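Local coordinates for surface-associated protein CshB (Streptococcus gordonii, PDB 6YZG) that probably helps the streptococcal cell adhere to host ligands such as fibronectin, this chain being its non-repetitive domain 2 region, at residues 36-42 with 122-128; 154-160 with 223-228; 54-60 with 206-211; 42-48 with 64-70. One frame throughout, in Å; residues are numbered along the deposited sequence.

In the fold
From the N terminus, interaction 1 opens first: strand 33-41 pairs with strand 119-131 and closes a loop of about eighty residues. Interaction 4 lies within that loop, shares Leu-42 with interaction 1, and pins the segment leading to helix 49-55 against the loop that follows it. Residues 54-60, at the end of this helix, open interaction 3, which reaches to 206-211 and so crosses the other three. Interaction 2 begins after interaction 1 has closed and joins strand 153-158 to strand 224-229. Touching atoms connect interaction 4 to the other three, and interactions 2 and 3 to each other. All four contacts also reach the second subunit.

Interaction 1 of 4, residues 36-42 with 122-128; sequences TLTVKEL and GVKFDIE
Leu-37 CD1 lies over the centre of the Phe-125 ring, 4.3 Å above its plane, and Val-123 CG2, from the ring's own strand, takes the opposite face toward the rim. Beside this sandwich Val-39 CG2 comes obliquely to Phe-125 CE1 (3.8 Å), and Leu-37 runs alongside Ile-127. Val-123 CG1 stands between the backbone N and the carbonyl carbon (chi1 57°), which directs CG2 both to the ring and to Leu-42 CD2, 3.8 Å away. Met-260 of the second subunit packs on Leu-37 and Phe-125 and extends the apolar cluster.

Between this layer and the polar one runs the backbone. Thr-36 with Glu-128 and Thr-38 with Asp-126 form hydrogen-bonded pairs, Asp-126 N reaching Thr-38 O at 2.8 Å. Farther along, Lys-124 O takes Lys-40 N at 2.8 Å and, weakly, Glu-41 N at 3.3 Å.

On the polar face Lys-40, with CG anti to the backbone N (chi1 180°), passes its methylenes obliquely by the Asp-126 carboxylate, CD lying 3.7 Å from OD2. Its NZ makes a long salt bridge to Asp-126 OD1 and a further one to Glu-245 of the second subunit. Glu-41 and Lys-124 lie side by side, with Glu-41 OE2 3.5 Å from Lys-124 CD and a water at their ends. Two residues, Lys-40 and Glu-41, thus face the single Lys-124: a classic beta bulge in an antiparallel sheet, which here runs on through 122-126 into the second subunit.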
# COMPACT_ATOMS: atom_id res chain seq x y z
N THR A 36 21.59 6.23 -25.27
CA THR A 36 20.55 6.81 -26.11
C THR A 36 19.38 5.85 -26.10
O THR A 36 19.57 4.66 -26.48
CB THR A 36 21.01 7.04 -27.55
OG1 THR A 36 22.20 7.87 -27.55
CG2 THR A 36 19.93 7.69 -28.36
N LEU A 37 18.21 6.31 -25.73
CA LEU A 37 16.96 5.56 -25.78
C LEU A 37 16.16 6.13 -26.95
O LEU A 37 16.03 7.37 -27.08
CB LEU A 37 16.09 5.73 -24.54
CG LEU A 37 16.73 5.49 -23.18
CD1 LEU A 37 15.69 5.56 -22.08
CD2 LEU A 37 17.64 4.31 -23.08
N THR A 38 15.61 5.26 -27.78
CA THR A 38 14.72 5.68 -28.86
C THR A 38 13.39 4.96 -28.71
O THR A 38 13.40 3.74 -28.53
CB THR A 38 15.29 5.33 -30.25
OG1 THR A 38 16.61 5.91 -30.38
CG2 THR A 38 14.42 5.85 -31.36
N VAL A 39 12.29 5.69 -28.73
CA VAL A 39 10.97 5.04 -28.66
C VAL A 39 10.69 4.25 -29.92
O VAL A 39 10.67 4.85 -31.03
CB VAL A 39 9.87 6.05 -28.38
CG1 VAL A 39 8.56 5.34 -28.36
CG2 VAL A 39 10.13 6.86 -27.13
N LYS A 40 10.56 2.93 -29.81
CA LYS A 40 10.30 2.04 -30.97
C LYS A 40 8.78 1.85 -31.10
O LYS A 40 8.28 1.74 -32.23
CB LYS A 40 10.98 0.70 -30.71
CG LYS A 40 10.81 -0.34 -31.81
CD LYS A 40 11.57 -1.59 -31.53
CE LYS A 40 11.53 -2.56 -32.69
NZ LYS A 40 12.84 -3.22 -32.85
N GLU A 41 8.08 1.68 -29.96
CA GLU A 41 6.64 1.32 -29.95
C GLU A 41 5.98 1.95 -28.73
O GLU A 41 6.64 2.07 -27.67
CB GLU A 41 6.45 -0.21 -29.85
CG GLU A 41 6.98 -0.99 -31.00
CD GLU A 41 6.56 -2.44 -30.87
OE1 GLU A 41 5.77 -2.91 -31.73
OE2 GLU A 41 6.90 -3.03 -29.81
N LEU A 42 4.75 2.39 -28.87
CA LEU A 42 3.90 2.87 -27.78
C LEU A 42 2.59 2.06 -27.86
O LEU A 42 1.56 2.53 -28.45
CB LEU A 42 3.65 4.38 -27.89
CG LEU A 42 4.87 5.22 -27.59
CD1 LEU A 42 4.80 6.58 -28.26
CD2 LEU A 42 5.04 5.37 -26.09
N GLY A 122 1.99 0.94 -22.75
CA GLY A 122 3.37 0.42 -22.72
C GLY A 122 4.25 1.24 -23.62
O GLY A 122 3.79 2.08 -24.42
N VAL A 123 5.52 1.02 -23.46
CA VAL A 123 6.58 1.67 -24.26
C VAL A 123 7.69 0.66 -24.50
O VAL A 123 8.05 -0.07 -23.55
CB VAL A 123 7.12 2.93 -23.58
CG1 VAL A 123 7.68 2.70 -22.19
CG2 VAL A 123 8.08 3.65 -24.54
N LYS A 124 8.23 0.61 -25.71
CA LYS A 124 9.43 -0.19 -25.99
C LYS A 124 10.50 0.75 -26.53
O LYS A 124 10.21 1.57 -27.41
CB LYS A 124 9.14 -1.27 -26.99
CG LYS A 124 10.24 -2.29 -27.11
CD LYS A 124 9.79 -3.47 -27.97
CE LYS A 124 10.55 -4.76 -27.75
NZ LYS A 124 9.61 -5.92 -27.84
N PHE A 125 11.66 0.65 -25.93
CA PHE A 125 12.83 1.46 -26.32
C PHE A 125 13.91 0.61 -26.97
O PHE A 125 14.21 -0.44 -26.52
CB PHE A 125 13.49 2.05 -25.07
CG PHE A 125 12.68 3.07 -24.31
CD1 PHE A 125 12.55 4.36 -24.77
CD2 PHE A 125 12.05 2.74 -23.14
CE1 PHE A 125 11.82 5.31 -24.08
CE2 PHE A 125 11.31 3.68 -22.46
CZ PHE A 125 11.20 4.97 -22.91
N ASP A 126 14.48 1.18 -28.02
CA ASP A 126 15.76 0.69 -28.58
C ASP A 126 16.81 1.36 -27.69
O ASP A 126 16.66 2.52 -27.38
CB ASP A 126 15.90 1.04 -30.06
CG ASP A 126 15.17 0.10 -31.03
OD1 ASP A 126 15.25 -1.09 -30.87
OD2 ASP A 126 14.51 0.60 -31.93
N ILE A 127 17.80 0.61 -27.28
CA ILE A 127 18.86 1.15 -26.39
C ILE A 127 20.20 1.02 -27.08
O ILE A 127 20.46 -0.02 -27.62
CB ILE A 127 18.92 0.33 -25.09
CG1 ILE A 127 17.63 0.43 -24.28
CG2 ILE A 127 20.13 0.72 -24.26
CD1 ILE A 127 17.63 -0.67 -23.26
N GLU A 128 21.00 2.07 -26.98
CA GLU A 128 22.39 2.05 -27.48
C GLU A 128 23.27 2.71 -26.42
O GLU A 128 22.90 3.72 -25.89
CB GLU A 128 22.45 2.85 -28.77
CG GLU A 128 23.84 3.24 -29.24
CD GLU A 128 23.59 4.26 -30.34
OE1 GLU A 128 22.92 3.88 -31.30
OE2 GLU A 128 23.91 5.44 -30.15
O HOH W 1 24.60 6.28 -27.22
O HOH W 2 7.49 -5.42 -29.54

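Interaction 2 of 4, residues 154-160 with 223-228; sequences AIFTTNG and QVFGPN
Three groups of 154-160 meet Phe-225 O: Phe-156 N donates a hydrogen bond to it at 2.9 Å, Ile-155 CA offers a CA-H contact, and Phe-156 CD1 brings the ring edge to 3.5 Å with the oxygen near the ring plane. This is one half of an antiparallel hydrogen-bonded pair; in the other half Phe-225 N returns a bond to Phe-156 O. Strand 153-158 has a second antiparallel neighbour in the other subunit, which makes this pairing part of a sheet continuous across the interface.

The two phenylalanines lie side by side. Their CG atoms take different places, anti to the carbonyl carbon in Phe-156 (chi1 -52°) and anti to the backbone N in Phe-225 (chi1 -172°), and Phe-156 CD1 meets the edge of the Phe-225 ring at CD2, 3.9 Å away. On the reverse face Ile-155 forks: CG2 touches Val-224 CG1 at 3.7 Å, while CG1 reaches Pro-227 CD.

Regular pairing ends at Gly-226, whose phi is positive, and at the cis peptide before Pro-227. There a water takes over, donating to Ala-154 O at 2.8 Å and accepting from Asn-228 N at 3.0 Å.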
# COMPACT_ATOMS: atom_id res chain seq x y z
N ALA A 154 2.77 -3.95 -13.45
CA ALA A 154 3.92 -3.43 -14.23
C ALA A 154 4.75 -4.63 -14.65
O ALA A 154 5.12 -5.48 -13.83
CB ALA A 154 4.70 -2.41 -13.43
N ILE A 155 5.03 -4.67 -15.94
CA ILE A 155 5.73 -5.81 -16.59
C ILE A 155 6.95 -5.23 -17.30
O ILE A 155 6.81 -4.23 -18.03
CB ILE A 155 4.81 -6.54 -17.58
CG1 ILE A 155 3.59 -7.12 -16.85
CG2 ILE A 155 5.58 -7.62 -18.32
CD1 ILE A 155 2.46 -7.49 -17.79
N PHE A 156 8.08 -5.90 -17.25
CA PHE A 156 9.36 -5.50 -17.86
C PHE A 156 9.79 -6.55 -18.86
O PHE A 156 9.82 -7.75 -18.48
CB PHE A 156 10.43 -5.35 -16.78
CG PHE A 156 10.06 -4.46 -15.62
CD1 PHE A 156 9.22 -4.97 -14.64
CD2 PHE A 156 10.48 -3.13 -15.55
CE1 PHE A 156 8.85 -4.18 -13.56
CE2 PHE A 156 10.09 -2.34 -14.46
CZ PHE A 156 9.27 -2.89 -13.49
N THR A 157 10.15 -6.13 -20.06
CA THR A 157 10.68 -7.07 -21.07
C THR A 157 12.06 -6.62 -21.50
O THR A 157 12.44 -5.46 -21.46
CB THR A 157 9.75 -7.26 -22.26
OG1 THR A 157 9.76 -6.07 -23.03
CG2 THR A 157 8.34 -7.60 -21.82
N THR A 158 12.83 -7.61 -21.98
CA THR A 158 14.19 -7.37 -22.46
C THR A 158 14.50 -8.33 -23.63
O THR A 158 13.97 -9.44 -23.67
CB THR A 158 15.22 -7.58 -21.35
OG1 THR A 158 16.52 -7.29 -21.86
CG2 THR A 158 15.18 -8.98 -20.73
N ASN A 159 15.40 -7.92 -24.52
CA ASN A 159 16.02 -8.85 -25.47
C ASN A 159 17.46 -9.11 -25.08
O ASN A 159 18.19 -9.76 -25.86
CB ASN A 159 15.87 -8.37 -26.93
CG ASN A 159 16.81 -7.27 -27.25
OD1 ASN A 159 17.43 -6.66 -26.38
ND2 ASN A 159 16.90 -6.95 -28.54
N GLY A 160 17.88 -8.73 -23.88
CA GLY A 160 19.18 -9.08 -23.31
C GLY A 160 19.11 -10.26 -22.39
O GLY A 160 18.21 -11.11 -22.52
N GLN A 223 12.92 -13.40 -19.91
CA GLN A 223 12.95 -12.05 -20.49
C GLN A 223 11.68 -11.26 -20.14
O GLN A 223 11.55 -10.13 -20.65
CB GLN A 223 13.22 -12.10 -21.99
CG GLN A 223 14.63 -12.52 -22.33
CD GLN A 223 14.97 -12.56 -23.80
OE1 GLN A 223 16.11 -12.19 -24.21
NE2 GLN A 223 14.07 -13.03 -24.59
N VAL A 224 10.83 -11.76 -19.25
CA VAL A 224 9.61 -11.06 -18.81
C VAL A 224 9.56 -11.08 -17.30
O VAL A 224 9.52 -12.18 -16.72
CB VAL A 224 8.37 -11.74 -19.41
CG1 VAL A 224 7.12 -10.93 -19.02
CG2 VAL A 224 8.51 -11.87 -20.91
N PHE A 225 9.54 -9.94 -16.63
CA PHE A 225 9.49 -9.82 -15.17
C PHE A 225 8.23 -9.11 -14.72
O PHE A 225 7.86 -8.09 -15.30
CB PHE A 225 10.69 -9.03 -14.65
CG PHE A 225 10.83 -9.01 -13.15
CD1 PHE A 225 11.11 -10.17 -12.44
CD2 PHE A 225 10.65 -7.84 -12.45
CE1 PHE A 225 11.22 -10.13 -11.05
CE2 PHE A 225 10.78 -7.80 -11.06
CZ PHE A 225 11.03 -8.95 -10.39
N GLY A 226 7.62 -9.68 -13.70
CA GLY A 226 6.42 -9.09 -13.12
C GLY A 226 5.16 -9.65 -13.74
O GLY A 226 5.24 -10.42 -14.63
N PRO A 227 3.98 -9.18 -13.33
CA PRO A 227 3.83 -8.16 -12.32
C PRO A 227 3.92 -8.65 -10.87
O PRO A 227 3.47 -9.65 -10.53
CB PRO A 227 2.44 -7.59 -12.64
CG PRO A 227 1.70 -8.80 -13.10
CD PRO A 227 2.72 -9.53 -13.95
N ASN A 228 4.53 -7.82 -10.06
CA ASN A 228 4.67 -8.12 -8.62
C ASN A 228 4.20 -6.96 -7.75
O ASN A 228 3.77 -5.96 -8.22
CB ASN A 228 6.14 -8.20 -8.26
CG ASN A 228 6.91 -9.15 -9.13
OD1 ASN A 228 6.57 -10.29 -9.26
ND2 ASN A 228 7.96 -8.63 -9.75
O HOH W 3 2.69 -4.83 -10.54
O HOH W 4 5.97 -5.40 -11.16

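Interaction 3 of 4, residues 54-60 with 206-211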
# COMPACT_ATOMS: atom_id res chain seq x y z
N ARG A 54 0.29 -16.41 -24.75
CA ARG A 54 -0.36 -16.77 -23.50
C ARG A 54 -1.85 -17.04 -23.72
O ARG A 54 -2.38 -17.88 -22.99
CB ARG A 54 -0.19 -15.70 -22.42
CG ARG A 54 1.28 -15.51 -22.02
CD ARG A 54 1.34 -14.45 -20.97
NE ARG A 54 2.70 -14.24 -20.43
CZ ARG A 54 2.97 -13.38 -19.48
NH1 ARG A 54 2.04 -12.57 -18.99
NH2 ARG A 54 4.23 -13.17 -19.07
N VAL A 55 -2.51 -16.34 -24.65
CA VAL A 55 -3.99 -16.56 -24.80
C VAL A 55 -4.26 -17.58 -25.92
O VAL A 55 -5.45 -17.96 -26.04
CB VAL A 55 -4.78 -15.25 -25.06
CG1 VAL A 55 -4.73 -14.32 -23.88
CG2 VAL A 55 -4.34 -14.55 -26.32
N ALA A 56 -3.27 -18.01 -26.68
CA ALA A 56 -3.52 -18.92 -27.83
C ALA A 56 -4.27 -20.16 -27.32
O ALA A 56 -3.85 -20.78 -26.32
CB ALA A 56 -2.21 -19.33 -28.43
N GLY A 57 -5.34 -20.52 -28.05
CA GLY A 57 -6.02 -21.80 -27.78
C GLY A 57 -6.92 -21.73 -26.57
O GLY A 57 -7.41 -22.80 -26.14
N THR A 58 -7.19 -20.54 -26.04
CA THR A 58 -8.14 -20.33 -24.93
C THR A 58 -9.32 -19.52 -25.41
O THR A 58 -9.34 -18.96 -26.55
CB THR A 58 -7.49 -19.59 -23.74
OG1 THR A 58 -7.37 -18.21 -24.11
CG2 THR A 58 -6.14 -20.14 -23.32
N ALA A 59 -10.31 -19.41 -24.52
CA ALA A 59 -11.58 -18.69 -24.74
C ALA A 59 -11.32 -17.21 -25.03
O ALA A 59 -12.15 -16.54 -25.63
CB ALA A 59 -12.46 -18.89 -23.52
N THR A 60 -10.14 -16.68 -24.59
CA THR A 60 -9.84 -15.24 -24.67
C THR A 60 -8.78 -15.02 -25.75
O THR A 60 -8.20 -13.92 -25.85
CB THR A 60 -9.38 -14.69 -23.30
OG1 THR A 60 -8.25 -15.46 -22.90
CG2 THR A 60 -10.51 -14.68 -22.28
N ASP A 206 -7.73 -10.15 -21.30
CA ASP A 206 -7.64 -11.25 -20.33
C ASP A 206 -6.56 -10.92 -19.29
O ASP A 206 -5.37 -11.19 -19.53
CB ASP A 206 -7.41 -12.59 -20.99
CG ASP A 206 -7.39 -13.72 -19.95
OD1 ASP A 206 -7.49 -13.45 -18.75
OD2 ASP A 206 -7.34 -14.89 -20.39
N TRP A 207 -6.92 -10.24 -18.22
CA TRP A 207 -5.94 -9.73 -17.24
C TRP A 207 -5.25 -10.90 -16.58
O TRP A 207 -4.14 -10.72 -16.08
CB TRP A 207 -6.66 -8.85 -16.21
CG TRP A 207 -7.31 -7.70 -16.89
CD1 TRP A 207 -8.64 -7.56 -17.16
CD2 TRP A 207 -6.67 -6.60 -17.58
NE1 TRP A 207 -8.84 -6.44 -17.88
CE2 TRP A 207 -7.67 -5.77 -18.15
CE3 TRP A 207 -5.33 -6.18 -17.73
CZ2 TRP A 207 -7.43 -4.61 -18.86
CZ3 TRP A 207 -5.09 -5.04 -18.42
CH2 TRP A 207 -6.09 -4.26 -19.01
N TYR A 208 -5.86 -12.08 -16.49
CA TYR A 208 -5.17 -13.23 -15.86
C TYR A 208 -3.92 -13.57 -16.67
O TYR A 208 -2.96 -14.16 -16.07
CB TYR A 208 -6.08 -14.45 -15.76
CG TYR A 208 -7.28 -14.16 -14.93
CD1 TYR A 208 -7.16 -13.83 -13.59
CD2 TYR A 208 -8.55 -14.24 -15.49
CE1 TYR A 208 -8.29 -13.58 -12.80
CE2 TYR A 208 -9.67 -13.93 -14.74
CZ TYR A 208 -9.54 -13.60 -13.40
OH TYR A 208 -10.69 -13.32 -12.69
N LYS A 209 -3.88 -13.25 -17.94
CA LYS A 209 -2.70 -13.53 -18.79
C LYS A 209 -1.75 -12.31 -18.79
O LYS A 209 -0.74 -12.38 -19.50
CB LYS A 209 -3.06 -14.04 -20.19
CG LYS A 209 -3.82 -15.36 -20.14
CD LYS A 209 -3.09 -16.42 -19.31
CE LYS A 209 -3.82 -17.74 -19.15
NZ LYS A 209 -3.95 -18.44 -20.45
N TYR A 210 -1.98 -11.27 -18.02
CA TYR A 210 -0.91 -10.29 -17.64
C TYR A 210 -0.07 -10.89 -16.53
O TYR A 210 1.05 -10.43 -16.35
CB TYR A 210 -1.51 -8.95 -17.24
CG TYR A 210 -1.78 -7.99 -18.37
CD1 TYR A 210 -2.45 -8.36 -19.52
CD2 TYR A 210 -1.38 -6.67 -18.28
CE1 TYR A 210 -2.68 -7.46 -20.53
CE2 TYR A 210 -1.63 -5.74 -19.27
CZ TYR A 210 -2.26 -6.14 -20.42
OH TYR A 210 -2.59 -5.25 -21.42
N LEU A 211 -0.59 -11.78 -15.70
CA LEU A 211 0.14 -12.32 -14.56
C LEU A 211 1.29 -13.17 -15.03
O LEU A 211 1.24 -13.78 -16.11
CB LEU A 211 -0.86 -13.09 -13.69
CG LEU A 211 -2.02 -12.29 -13.14
CD1 LEU A 211 -2.85 -13.15 -12.20
CD2 LEU A 211 -1.56 -11.00 -12.54
O HOH W 5 3.67 -11.19 -16.92
O HOH W 6 -6.24 -17.13 -21.67
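Arg-54 presents the edge of its guanidinium to the backbone of 206-211: Lys-209 O and a water lie near its plane, and NH1 donates to Lys-209 O at 2.8 Å. The donor stands 42° out of the carbonyl plane, so the bond misses the lone pairs. The same water accepts from Arg-54 NH1 and donates to Tyr-210 O. Within 206-211, Trp-207 CZ3 lies over one face of the Tyr-210 ring, toward its rim. The contact joins the end of helix 49-55, the type II beta turn that begins on its last residue, Val-55, and the ST turn at Thr-58 to the 3-10 segment 207-209.

The Arg-54 chain, extended from CG to NE, carries the guanidinium past Lys-209, and NE forms a salt bridge to Asp-285 of the second subunit. Lys-209 answers in the reverse direction. Bent at chi2 (-53°) and again at chi4, it lays CG against Val-55 CG1 (4.0 Å) and curls NZ back to Arg-54 O at 3.0 Å. The two basic residues therefore exchange bonds, each donating a side-chain N-H to the other's carbonyl oxygen.

Within the turn, Val-55 O accepts from both Thr-58 N and Thr-58 OG1, on one face of its plane. A second water links Thr-58 OG1, Lys-209 NZ and Asp-206 OD2. Asp-206 OD2 also receives Thr-60 OG1 at 2.7 Å, on its anti side and 24° out of the carboxylate plane.

Interaction 4 of 4, residues 42-48 with 64-70. Unlike the reference sequence in segment 64-70: Asp-65 (reference Asn).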
# COMPACT_ATOMS: atom_id res chain seq x y z
N LEU A 42 4.75 2.39 -28.87
CA LEU A 42 3.90 2.87 -27.78
C LEU A 42 2.59 2.06 -27.86
O LEU A 42 1.56 2.53 -28.45
CB LEU A 42 3.65 4.38 -27.89
CG LEU A 42 4.87 5.22 -27.59
CD1 LEU A 42 4.80 6.58 -28.26
CD2 LEU A 42 5.04 5.37 -26.09
N LYS A 43 2.62 0.90 -27.26
CA LYS A 43 1.50 -0.05 -27.33
C LYS A 43 1.44 -0.84 -26.05
O LYS A 43 2.45 -1.10 -25.37
CB LYS A 43 1.61 -1.00 -28.51
CG LYS A 43 1.46 -0.37 -29.89
CD LYS A 43 1.13 -1.48 -30.97
CE LYS A 43 0.60 -0.95 -32.29
NZ LYS A 43 -0.55 -0.02 -32.12
N PRO A 44 0.21 -1.24 -25.64
CA PRO A 44 0.05 -2.00 -24.41
C PRO A 44 0.30 -3.51 -24.56
O PRO A 44 0.54 -4.02 -25.62
CB PRO A 44 -1.41 -1.74 -24.05
CG PRO A 44 -2.07 -1.68 -25.42
CD PRO A 44 -1.09 -0.86 -26.26
N PHE A 45 0.38 -4.17 -23.41
CA PHE A 45 0.87 -5.57 -23.35
C PHE A 45 -0.05 -6.51 -24.16
O PHE A 45 0.45 -7.50 -24.71
CB PHE A 45 0.98 -6.03 -21.91
CG PHE A 45 1.68 -7.34 -21.69
CD1 PHE A 45 3.04 -7.49 -21.93
CD2 PHE A 45 0.94 -8.43 -21.28
CE1 PHE A 45 3.62 -8.72 -21.68
CE2 PHE A 45 1.54 -9.67 -21.06
CZ PHE A 45 2.88 -9.79 -21.26
N ASN A 46 -1.32 -6.22 -24.26
CA ASN A 46 -2.31 -7.05 -25.02
C ASN A 46 -2.04 -6.96 -26.52
O ASN A 46 -2.70 -7.71 -27.27
CB ASN A 46 -3.73 -6.63 -24.66
CG ASN A 46 -4.03 -5.17 -24.85
OD1 ASN A 46 -3.34 -4.34 -24.28
ND2 ASN A 46 -5.08 -4.77 -25.58
N SER A 47 -1.10 -6.17 -26.97
CA SER A 47 -0.65 -6.11 -28.38
C SER A 47 0.59 -6.95 -28.64
O SER A 47 1.03 -6.95 -29.83
CB SER A 47 -0.38 -4.70 -28.84
OG SER A 47 0.81 -4.16 -28.29
N THR A 48 1.18 -7.53 -27.62
CA THR A 48 2.49 -8.21 -27.81
C THR A 48 2.37 -9.68 -28.21
O THR A 48 1.39 -10.29 -27.93
CB THR A 48 3.35 -8.14 -26.54
OG1 THR A 48 2.72 -8.88 -25.49
CG2 THR A 48 3.58 -6.73 -26.07
N TYR A 64 -6.16 -10.82 -28.00
CA TYR A 64 -4.90 -10.34 -28.61
C TYR A 64 -5.20 -9.33 -29.67
O TYR A 64 -5.98 -9.65 -30.63
CB TYR A 64 -4.07 -11.50 -29.14
CG TYR A 64 -2.95 -11.06 -30.06
CD1 TYR A 64 -1.91 -10.26 -29.63
CD2 TYR A 64 -2.94 -11.47 -31.39
CE1 TYR A 64 -0.89 -9.88 -30.48
CE2 TYR A 64 -1.91 -11.14 -32.23
CZ TYR A 64 -0.86 -10.37 -31.77
OH TYR A 64 0.17 -9.96 -32.57
N ASP A 65 -4.66 -8.13 -29.58
CA ASP A 65 -4.99 -7.06 -30.54
C ASP A 65 -3.67 -6.41 -30.94
O ASP A 65 -3.19 -5.49 -30.23
CB ASP A 65 -5.93 -6.04 -29.89
CG ASP A 65 -6.30 -4.93 -30.84
OD1 ASP A 65 -5.83 -4.98 -32.00
OD2 ASP A 65 -7.03 -4.00 -30.40
N PRO A 66 -3.02 -6.80 -32.06
CA PRO A 66 -1.74 -6.20 -32.43
C PRO A 66 -1.86 -4.72 -32.76
O PRO A 66 -0.84 -4.06 -32.78
CB PRO A 66 -1.26 -7.04 -33.62
CG PRO A 66 -2.54 -7.56 -34.21
CD PRO A 66 -3.47 -7.80 -33.04
N ASP A 67 -3.07 -4.23 -33.01
CA ASP A 67 -3.36 -2.80 -33.33
C ASP A 67 -3.81 -1.98 -32.11
O ASP A 67 -4.14 -0.79 -32.25
CB ASP A 67 -4.40 -2.72 -34.45
CG ASP A 67 -3.92 -3.38 -35.73
OD1 ASP A 67 -2.73 -3.23 -36.04
OD2 ASP A 67 -4.71 -4.12 -36.32
N ALA A 68 -3.72 -2.57 -30.91
CA ALA A 68 -4.08 -1.85 -29.69
C ALA A 68 -3.19 -0.62 -29.51
O ALA A 68 -2.02 -0.65 -29.84
CB ALA A 68 -3.97 -2.76 -28.50
N GLU A 69 -3.75 0.41 -28.93
CA GLU A 69 -3.08 1.69 -28.68
C GLU A 69 -3.06 1.95 -27.17
O GLU A 69 -3.95 1.46 -26.45
CB GLU A 69 -3.82 2.85 -29.38
CG GLU A 69 -3.78 2.78 -30.90
CD GLU A 69 -4.60 3.87 -31.57
OE1 GLU A 69 -4.38 5.06 -31.25
OE2 GLU A 69 -5.51 3.53 -32.37
N ASN A 70 -2.09 2.71 -26.70
CA ASN A 70 -2.07 3.20 -25.31
C ASN A 70 -3.36 3.96 -25.03
O ASN A 70 -3.79 4.77 -25.88
CB ASN A 70 -0.85 4.06 -25.03
CG ASN A 70 0.41 3.22 -24.97
OD1 ASN A 70 0.38 1.99 -24.87
ND2 ASN A 70 1.52 3.96 -24.94
O HOH W 7 -0.43 3.96 -28.67
O HOH W 8 2.22 -8.45 -31.83
O HOH W 9 1.68 -5.08 -32.66
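Asp-65 N donates almost straight to Asn-46 O (3.1 Å, 175°), fastening the type I beta turn 65-68 to the 3-10 segment 45-47. An Asx turn, in which Asp-65 OD1 accepts from Asp-67 N, braces the same bend; this aspartate is an asparagine in the reference sequence. The two loops flank helix 49-55 in the chain, and Thr-48 is the N-cap of that helix, its OG1 accepting from Tyr-51 N.

Lys-43 leaves the backbone pointing away from 64-70, but its methylenes run along Ala-68 O, and a bend at chi4 (-51°) sets NZ on that oxygen at 2.8 Å. It arrives 44° above the carbonyl plane. Next to this bond the Ala-68 methyl touches both Pro-44 CG (3.8 Å) and Asn-46 ND2 (3.7 Å). The Asn-46 amide is held through OD1 by Asn-120.

Asn-70 packs its amide beside the chain at 42-44, crossing Leu-42 at about a right angle. Its OD1 comes to 3.2 Å from Lys-43 C, yet the hydrogen bond of that oxygen goes to Gly-122 N, which ties this loop to strand 119-131.

At the far end Tyr-64 carries Pro-66 CD on one ring face and turns its edge to Ser-47 O, 3.6 Å from CE1. A water beyond this edge donates to Ser-47 O at 2.8 Å and lies 2.7 Å from Tyr-64 OH.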